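Local coordinates for soluble lytic murein transglycosylase (Pseudomonas aeruginosa, PDB 5OHU), which probably cleaves the glycan strands of cell-wall peptidoglycan as a lytic transglycosylase of the Slt family, acting in both exolytic and endolytic turnover, at residues L482-I496 / I551-S563. Numbering follows the deposited sequence.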
ATOM      1  N   LEU A 482      -2.100  -1.536 -29.183  1.00 20.64           N
ATOM      2  CA  LEU A 482      -2.244  -0.317 -28.387  1.00 24.03           C
ATOM      3  C   LEU A 482      -2.337   0.924 -29.273  1.00 30.35           C
ATOM      4  O   LEU A 482      -3.205   1.783 -29.062  1.00 23.31           O
ATOM      5  CB  LEU A 482      -1.089  -0.189 -27.400  1.00 22.29           C
ATOM      6  CG  LEU A 482      -1.097  -1.093 -26.157  1.00 30.61           C
ATOM      7  CD1 LEU A 482       0.038  -0.740 -25.232  1.00 32.15           C
ATOM      8  CD2 LEU A 482      -2.370  -0.876 -25.375  1.00 30.04           C
ATOM      9  N   VAL A 483      -1.460   1.028 -30.277  1.00 33.20           N
ATOM     10  CA  VAL A 483      -1.445   2.192 -31.156  1.00 20.14           C
ATOM     11  C   VAL A 483      -2.701   2.228 -32.024  1.00 20.29           C
ATOM     12  O   VAL A 483      -3.324   3.283 -32.198  1.00 22.80           O
ATOM     13  CB  VAL A 483      -0.145   2.187 -31.989  1.00 32.18           C
ATOM     14  CG1 VAL A 483      -0.145   3.300 -33.042  1.00 20.73           C
ATOM     15  CG2 VAL A 483       1.072   2.352 -31.052  1.00 20.48           C
ATOM     16  N   ARG A 484      -3.111   1.074 -32.556  1.00 20.90           N
ATOM     17  CA  ARG A 484      -4.303   1.011 -33.392  1.00 21.17           C
ATOM     18  C   ARG A 484      -5.558   1.431 -32.625  1.00 24.38           C
ATOM     19  O   ARG A 484      -6.338   2.265 -33.098  1.00 29.95           O
ATOM     20  CB  ARG A 484      -4.461  -0.402 -33.959  1.00 25.28           C
ATOM     21  CG  ARG A 484      -5.759  -0.596 -34.708  1.00 39.57           C
ATOM     22  CD  ARG A 484      -5.891  -1.987 -35.252  1.00 50.66           C
ATOM     23  NE  ARG A 484      -4.646  -2.379 -35.908  1.00 64.82           N
ATOM     24  CZ  ARG A 484      -3.926  -3.453 -35.600  1.00 67.19           C
ATOM     25  NH1 ARG A 484      -4.337  -4.258 -34.630  1.00 67.79           N
ATOM     26  NH2 ARG A 484      -2.807  -3.706 -36.278  1.00 64.60           N
ATOM     27  N   GLU A 485      -5.778   0.867 -31.440  1.00 26.31           N
ATOM     28  CA  GLU A 485      -7.004   1.210 -30.728  1.00 24.79           C
ATOM     29  C   GLU A 485      -6.961   2.634 -30.223  1.00 24.52           C
ATOM     30  O   GLU A 485      -7.994   3.313 -30.198  1.00 25.96           O
ATOM     31  CB  GLU A 485      -7.280   0.228 -29.592  1.00 19.91           C
ATOM     32  CG  GLU A 485      -7.264  -1.224 -30.075  1.00 23.23           C
ATOM     33  CD  GLU A 485      -8.487  -1.568 -30.908  1.00 36.30           C
ATOM     34  OE1 GLU A 485      -9.567  -0.976 -30.648  1.00 44.22           O
ATOM     35  OE2 GLU A 485      -8.349  -2.405 -31.849  1.00 47.99           O
ATOM     36  N   ALA A 486      -5.783   3.117 -29.820  1.00 19.84           N
ATOM     37  CA  ALA A 486      -5.694   4.535 -29.499  1.00 20.46           C
ATOM     38  C   ALA A 486      -6.120   5.383 -30.694  1.00 24.94           C
ATOM     39  O   ALA A 486      -6.870   6.357 -30.543  1.00 21.12           O
ATOM     40  CB  ALA A 486      -4.279   4.904 -29.073  1.00 24.30           C
ATOM     41  N   LYS A 487      -5.653   5.017 -31.890  1.00 18.84           N
ATOM     42  CA  LYS A 487      -6.002   5.767 -33.089  1.00 30.31           C
ATOM     43  C   LYS A 487      -7.497   5.689 -33.365  1.00 26.49           C
ATOM     44  O   LYS A 487      -8.145   6.716 -33.582  1.00 22.49           O
ATOM     45  CB  LYS A 487      -5.207   5.239 -34.285  1.00 31.77           C
ATOM     46  CG  LYS A 487      -5.529   5.974 -35.579  1.00 40.00           C
ATOM     47  CD  LYS A 487      -4.478   5.753 -36.651  1.00 43.05           C
ATOM     48  CE  LYS A 487      -5.028   6.147 -38.005  1.00 51.41           C
ATOM     49  NZ  LYS A 487      -6.354   5.498 -38.257  1.00 57.80           N
ATOM     50  N   ASN A 488      -8.059   4.468 -33.350  1.00 19.39           N
ATOM     51  CA  ASN A 488      -9.500   4.274 -33.531  1.00 28.01           C
ATOM     52  C   ASN A 488     -10.334   5.106 -32.564  1.00 26.67           C
ATOM     53  O   ASN A 488     -11.371   5.660 -32.949  1.00 28.23           O
ATOM     54  CB  ASN A 488      -9.863   2.799 -33.370  1.00 26.58           C
ATOM     55  CG  ASN A 488      -9.356   1.938 -34.512  1.00 32.80           C
ATOM     56  OD1 ASN A 488      -8.768   2.429 -35.478  1.00 31.01           O
ATOM     57  ND2 ASN A 488      -9.567   0.635 -34.391  1.00 39.60           N
ATOM     58  N   ARG A 489      -9.916   5.200 -31.305  1.00 22.29           N
ATOM     59  CA  ARG A 489     -10.701   5.916 -30.307  1.00 22.15           C
ATOM     60  C   ARG A 489     -10.276   7.374 -30.139  1.00 20.78           C
ATOM     61  O   ARG A 489     -10.763   8.049 -29.229  1.00 27.30           O
ATOM     62  CB  ARG A 489     -10.632   5.171 -28.964  1.00 17.31           C
ATOM     63  CG  ARG A 489     -11.151   3.736 -29.031  1.00 17.82           C
ATOM     64  CD  ARG A 489     -12.660   3.696 -29.084  1.00 17.81           C
ATOM     65  NE  ARG A 489     -13.178   3.702 -30.463  1.00 20.58           N
ATOM     66  CZ  ARG A 489     -13.109   2.688 -31.333  1.00 21.85           C
ATOM     67  NH1 ARG A 489     -12.551   1.534 -30.991  1.00 20.20           N
ATOM     68  NH2 ARG A 489     -13.616   2.834 -32.547  1.00 19.44           N
ATOM     69  N   GLY A 490      -9.370   7.872 -30.976  1.00 23.25           N
ATOM     70  CA  GLY A 490      -8.991   9.280 -30.875  1.00 22.80           C
ATOM     71  C   GLY A 490      -8.186   9.667 -29.650  1.00 24.31           C
ATOM     72  O   GLY A 490      -8.292  10.810 -29.174  1.00 21.42           O
ATOM     73  N   LEU A 491      -7.367   8.752 -29.135  1.00 17.39           N
ATOM     74  CA  LEU A 491      -6.565   9.006 -27.945  1.00 19.39           C
ATOM     75  C   LEU A 491      -5.092   9.157 -28.295  1.00 19.93           C
ATOM     76  O   LEU A 491      -4.604   8.554 -29.256  1.00 18.06           O
ATOM     77  CB  LEU A 491      -6.714   7.876 -26.917  1.00 21.84           C
ATOM     78  CG  LEU A 491      -8.156   7.519 -26.554  1.00 26.51           C
ATOM     79  CD1 LEU A 491      -8.169   6.407 -25.526  1.00 23.99           C
ATOM     80  CD2 LEU A 491      -8.855   8.727 -26.001  1.00 15.31           C
ATOM     81  N   HIS A 492      -4.391   9.977 -27.505  1.00 20.75           N
ATOM     82  CA  HIS A 492      -2.933   9.972 -27.560  1.00 23.87           C
ATOM     83  C   HIS A 492      -2.471   8.575 -27.185  1.00 20.20           C
ATOM     84  O   HIS A 492      -2.815   8.073 -26.111  1.00 27.88           O
ATOM     85  CB  HIS A 492      -2.328  11.010 -26.601  1.00 25.62           C
ATOM     86  CG  HIS A 492      -2.720  12.434 -26.873  1.00 27.56           C
ATOM     87  ND1 HIS A 492      -2.174  13.497 -26.184  1.00 29.03           N
ATOM     88  CD2 HIS A 492      -3.607  12.974 -27.744  1.00 33.55           C
ATOM     89  CE1 HIS A 492      -2.699  14.628 -26.621  1.00 28.69           C
ATOM     90  NE2 HIS A 492      -3.577  14.340 -27.565  1.00 28.54           N
ATOM     91  N   SER A 493      -1.723   7.920 -28.068  1.00 22.15           N
ATOM     92  CA  SER A 493      -1.394   6.522 -27.790  1.00 27.66           C
ATOM     93  C   SER A 493      -0.430   6.386 -26.611  1.00 17.51           C
ATOM     94  O   SER A 493      -0.429   5.351 -25.941  1.00 23.32           O
ATOM     95  CB  SER A 493      -0.842   5.846 -29.044  1.00 36.53           C
ATOM     96  OG  SER A 493       0.566   5.852 -29.042  1.00 47.23           O
ATOM     97  N   SER A 494       0.369   7.412 -26.319  1.00 16.95           N
ATOM     98  CA  SER A 494       1.192   7.374 -25.120  1.00 16.73           C
ATOM     99  C   SER A 494       0.334   7.267 -23.870  1.00 18.98           C
ATOM    100  O   SER A 494       0.745   6.647 -22.885  1.00 22.40           O
ATOM    101  CB  SER A 494       2.077   8.613 -25.036  1.00 16.54           C
ATOM    102  OG  SER A 494       1.295   9.780 -24.971  1.00 17.34           O
ATOM    103  N   TRP A 495      -0.865   7.841 -23.900  1.00 17.05           N
ATOM    104  CA  TRP A 495      -1.730   7.805 -22.730  1.00 15.39           C
ATOM    105  C   TRP A 495      -2.176   6.380 -22.423  1.00 20.13           C
ATOM    106  O   TRP A 495      -2.180   5.962 -21.259  1.00 18.75           O
ATOM    107  CB  TRP A 495      -2.931   8.721 -22.953  1.00 15.04           C
ATOM    108  CG  TRP A 495      -3.742   8.977 -21.714  1.00 17.07           C
ATOM    109  CD1 TRP A 495      -3.279   9.112 -20.421  1.00 14.22           C
ATOM    110  CD2 TRP A 495      -5.167   9.111 -21.645  1.00 14.31           C
ATOM    111  NE1 TRP A 495      -4.338   9.337 -19.562  1.00 16.93           N
ATOM    112  CE2 TRP A 495      -5.505   9.340 -20.287  1.00 20.94           C
ATOM    113  CE3 TRP A 495      -6.192   9.067 -22.602  1.00 18.13           C
ATOM    114  CZ2 TRP A 495      -6.828   9.517 -19.865  1.00 13.61           C
ATOM    115  CZ3 TRP A 495      -7.512   9.250 -22.184  1.00 14.19           C
ATOM    116  CH2 TRP A 495      -7.814   9.480 -20.827  1.00 16.00           C
ATOM    117  N   ILE A 496      -2.520   5.604 -23.452  1.00 16.11           N
ATOM    118  CA  ILE A 496      -3.005   4.258 -23.194  1.00 16.36           C
ATOM    119  C   ILE A 496      -1.864   3.338 -22.739  1.00 18.74           C
ATOM    120  O   ILE A 496      -2.065   2.474 -21.876  1.00 19.41           O
ATOM    121  CB  ILE A 496      -3.746   3.734 -24.436  1.00 24.29           C
ATOM    122  CG1 ILE A 496      -4.555   2.491 -24.106  1.00 32.53           C
ATOM    123  CG2 ILE A 496      -2.788   3.400 -25.552  1.00 36.60           C
ATOM    124  CD1 ILE A 496      -5.413   2.037 -25.270  1.00 41.86           C
ATOM    125  N   ILE A 551      -7.392  -4.653 -24.442  1.00 19.42           N
ATOM    126  CA  ILE A 551      -7.018  -3.348 -24.976  1.00 23.26           C
ATOM    127  C   ILE A 551      -8.173  -2.727 -25.751  1.00 19.12           C
ATOM    128  O   ILE A 551      -8.410  -1.516 -25.674  1.00 19.64           O
ATOM    129  CB  ILE A 551      -5.763  -3.486 -25.849  1.00 26.09           C
ATOM    130  CG1 ILE A 551      -4.587  -3.920 -24.979  1.00 27.94           C
ATOM    131  CG2 ILE A 551      -5.477  -2.166 -26.589  1.00 23.26           C
ATOM    132  CD1 ILE A 551      -3.339  -4.279 -25.796  1.00 31.21           C
ATOM    133  N   ARG A 552      -8.913  -3.538 -26.508  1.00 19.69           N
ATOM    134  CA  ARG A 552     -10.010  -2.996 -27.301  1.00 19.73           C
ATOM    135  C   ARG A 552     -11.103  -2.426 -26.408  1.00 24.58           C
ATOM    136  O   ARG A 552     -11.595  -1.315 -26.644  1.00 24.92           O
ATOM    137  CB  ARG A 552     -10.578  -4.072 -28.220  1.00 31.07           C
ATOM    138  CG  ARG A 552      -9.697  -4.378 -29.412  1.00 36.47           C
ATOM    139  CD  ARG A 552     -10.157  -5.629 -30.112  1.00 39.91           C
ATOM    140  NE  ARG A 552     -11.389  -5.408 -30.846  1.00 47.81           N
ATOM    141  CZ  ARG A 552     -12.128  -6.384 -31.360  1.00 63.30           C
ATOM    142  NH1 ARG A 552     -11.756  -7.651 -31.201  1.00 67.09           N
ATOM    143  NH2 ARG A 552     -13.240  -6.091 -32.025  1.00 62.71           N
ATOM    144  N   LEU A 553     -11.506  -3.181 -25.382  1.00 21.64           N
ATOM    145  CA  LEU A 553     -12.492  -2.675 -24.431  1.00 18.48           C
ATOM    146  C   LEU A 553     -11.912  -1.590 -23.543  1.00 17.78           C
ATOM    147  O   LEU A 553     -12.602  -0.614 -23.236  1.00 25.57           O
ATOM    148  CB  LEU A 553     -13.051  -3.812 -23.580  1.00 18.61           C
ATOM    149  CG  LEU A 553     -13.756  -4.845 -24.462  1.00 24.20           C
ATOM    150  CD1 LEU A 553     -14.134  -6.138 -23.709  1.00 24.99           C
ATOM    151  CD2 LEU A 553     -14.998  -4.192 -25.048  1.00 19.33           C
ATOM    152  N   GLY A 554     -10.657  -1.731 -23.122  1.00 19.51           N
ATOM    153  CA  GLY A 554     -10.070  -0.707 -22.271  1.00 17.90           C
ATOM    154  C   GLY A 554      -9.904   0.624 -22.988  1.00 20.86           C
ATOM    155  O   GLY A 554     -10.142   1.687 -22.406  1.00 17.28           O
ATOM    156  N   ALA A 555      -9.480   0.589 -24.255  1.00 19.30           N
ATOM    157  CA  ALA A 555      -9.346   1.824 -25.026  1.00 18.66           C
ATOM    158  C   ALA A 555     -10.693   2.497 -25.211  1.00 19.84           C
ATOM    159  O   ALA A 555     -10.797   3.725 -25.099  1.00 18.95           O
ATOM    160  CB  ALA A 555      -8.717   1.540 -26.395  1.00 18.47           C
ATOM    161  N   ALA A 556     -11.728   1.710 -25.515  1.00 17.28           N
ATOM    162  CA  ALA A 556     -13.063   2.270 -25.676  1.00 19.89           C
ATOM    163  C   ALA A 556     -13.547   2.921 -24.384  1.00 19.89           C
ATOM    164  O   ALA A 556     -13.971   4.080 -24.382  1.00 22.38           O
ATOM    165  CB  ALA A 556     -14.033   1.178 -26.137  1.00 17.67           C
ATOM    166  N   TYR A 557     -13.482   2.191 -23.267  1.00 19.49           N
ATOM    167  CA  TYR A 557     -13.905   2.768 -21.993  1.00 16.01           C
ATOM    168  C   TYR A 557     -13.099   4.020 -21.657  1.00 20.06           C
ATOM    169  O   TYR A 557     -13.663   5.046 -21.257  1.00 20.69           O
ATOM    170  CB  TYR A 557     -13.778   1.736 -20.870  1.00 22.17           C
ATOM    171  CG  TYR A 557     -14.083   2.363 -19.537  1.00 23.40           C
ATOM    172  CD1 TYR A 557     -15.402   2.621 -19.169  1.00 22.41           C
ATOM    173  CD2 TYR A 557     -13.064   2.706 -18.660  1.00 24.21           C
ATOM    174  CE1 TYR A 557     -15.698   3.206 -17.962  1.00 28.41           C
ATOM    175  CE2 TYR A 557     -13.345   3.295 -17.447  1.00 28.48           C
ATOM    176  CZ  TYR A 557     -14.665   3.543 -17.105  1.00 33.20           C
ATOM    177  OH  TYR A 557     -14.965   4.140 -15.909  1.00 34.95           O
ATOM    178  N   LEU A 558     -11.782   3.962 -21.843  1.00 18.83           N
ATOM    179  CA  LEU A 558     -10.932   5.121 -21.593  1.00 19.80           C
ATOM    180  C   LEU A 558     -11.357   6.321 -22.439  1.00 26.39           C
ATOM    181  O   LEU A 558     -11.303   7.469 -21.978  1.00 16.99           O
ATOM    182  CB  LEU A 558      -9.477   4.743 -21.867  1.00 17.69           C
ATOM    183  CG  LEU A 558      -8.373   5.756 -21.577  1.00 24.47           C
ATOM    184  CD1 LEU A 558      -8.418   6.224 -20.132  1.00 14.40           C
ATOM    185  CD2 LEU A 558      -7.027   5.131 -21.899  1.00 18.50           C
ATOM    186  N   SER A 559     -11.810   6.080 -23.672  1.00 15.28           N
ATOM    187  CA  SER A 559     -12.226   7.203 -24.503  1.00 17.60           C
ATOM    188  C   SER A 559     -13.539   7.804 -24.017  1.00 19.38           C
ATOM    189  O   SER A 559     -13.764   9.004 -24.200  1.00 22.74           O
ATOM    190  CB  SER A 559     -12.335   6.772 -25.967  1.00 15.74           C
ATOM    191  OG  SER A 559     -13.528   6.048 -26.187  1.00 19.98           O
ATOM    192  N   GLN A 560     -14.411   6.992 -23.407  1.00 22.73           N
ATOM    193  CA  GLN A 560     -15.632   7.516 -22.789  1.00 22.15           C
ATOM    194  C   GLN A 560     -15.314   8.435 -21.613  1.00 17.38           C
ATOM    195  O   GLN A 560     -15.878   9.525 -21.485  1.00 20.38           O
ATOM    196  CB  GLN A 560     -16.520   6.365 -22.311  1.00 18.25           C
ATOM    197  CG  GLN A 560     -17.377   5.736 -23.392  1.00 31.82           C
ATOM    198  CD  GLN A 560     -18.269   4.619 -22.854  1.00 43.96           C
ATOM    199  OE1 GLN A 560     -17.813   3.718 -22.143  1.00 37.76           O
ATOM    200  NE2 GLN A 560     -19.555   4.686 -23.186  1.00 52.18           N
ATOM    201  N   VAL A 561     -14.448   7.989 -20.710  1.00 18.82           N
ATOM    202  CA  VAL A 561     -14.070   8.860 -19.606  1.00 18.79           C
ATOM    203  C   VAL A 561     -13.406  10.119 -20.156  1.00 22.99           C
ATOM    204  O   VAL A 561     -13.643  11.233 -19.678  1.00 14.24           O
ATOM    205  CB  VAL A 561     -13.165   8.099 -18.621  1.00 21.79           C
ATOM    206  CG1 VAL A 561     -12.855   8.959 -17.458  1.00 28.77           C
ATOM    207  CG2 VAL A 561     -13.872   6.843 -18.128  1.00 27.85           C
ATOM    208  N   HIS A 562     -12.635   9.962 -21.229  1.00 22.54           N
ATOM    209  CA  HIS A 562     -11.932  11.083 -21.838  1.00 19.20           C
ATOM    210  C   HIS A 562     -12.912  12.134 -22.364  1.00 24.33           C
ATOM    211  O   HIS A 562     -12.772  13.331 -22.073  1.00 16.51           O
ATOM    212  CB  HIS A 562     -11.027  10.528 -22.944  1.00 15.46           C
ATOM    213  CG  HIS A 562     -10.200  11.546 -23.657  1.00 19.14           C
ATOM    214  ND1 HIS A 562     -10.393  11.847 -24.986  1.00 23.19           N
ATOM    215  CD2 HIS A 562      -9.122  12.271 -23.267  1.00 22.89           C
ATOM    216  CE1 HIS A 562      -9.494  12.733 -25.383  1.00 14.24           C
ATOM    217  NE2 HIS A 562      -8.703  12.998 -24.362  1.00 20.24           N
ATOM    218  N   SER A 563     -13.924  11.718 -23.130  1.00 13.53           N
ATOM    219  CA  SER A 563     -14.850  12.746 -23.608  1.00 20.23           C
ATOM    220  C   SER A 563     -15.785  13.235 -22.514  1.00 15.59           C
ATOM    221  O   SER A 563     -16.214  14.387 -22.559  1.00 21.37           O
ATOM    222  CB  SER A 563     -15.659  12.276 -24.828  1.00 17.88           C
ATOM    223  OG  SER A 563     -16.082  10.949 -24.686  1.00 37.76           O
TER
HETATM  224  O   HOH W   1     -11.139   0.319 -28.773  1.00 25.65           O
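W495, on helix 493-504, and L558, on helix 547-564, illustrate how close packing can rest on CH-pi and apolar contacts: CD1 of L558 lies over one face of the indole, 3.8 Å from the centroid of the W495 six-membered ring. L558 gets there with CG anti to its backbone N (chi1 -175°). A second CH-pi contact sets CD2 of L491 over the H562 imidazole, whose ring meets the indole obliquely, planes 50° apart. A555 places only a methyl between the chains, consistent with its CA lying 6.2 Å from CA of E485; its CB is 3.5 Å from CD1 of I496.

The solvent side lies at the partly exposed R489 and R552. E485, itself buried, rests its CD 3.4 Å from CG of R552, yet their charged ends form no salt bridge. Instead a water links OE1 of E485 (2.8 Å) to NH1 of R489 and the main-chain O of R552, without touching the R552 guanidinium.

G490, at positive phi, closes helix 479-488 in a Schellman motif before L491 turns inward. Within the lysozyme-like catalytic domain, helix 547-564 packs against helices 479-488 and 493-504, while A556 touches helix 524-534 and W495 reaches helix 569-578, its NE1 hydrogen-bonded to S573.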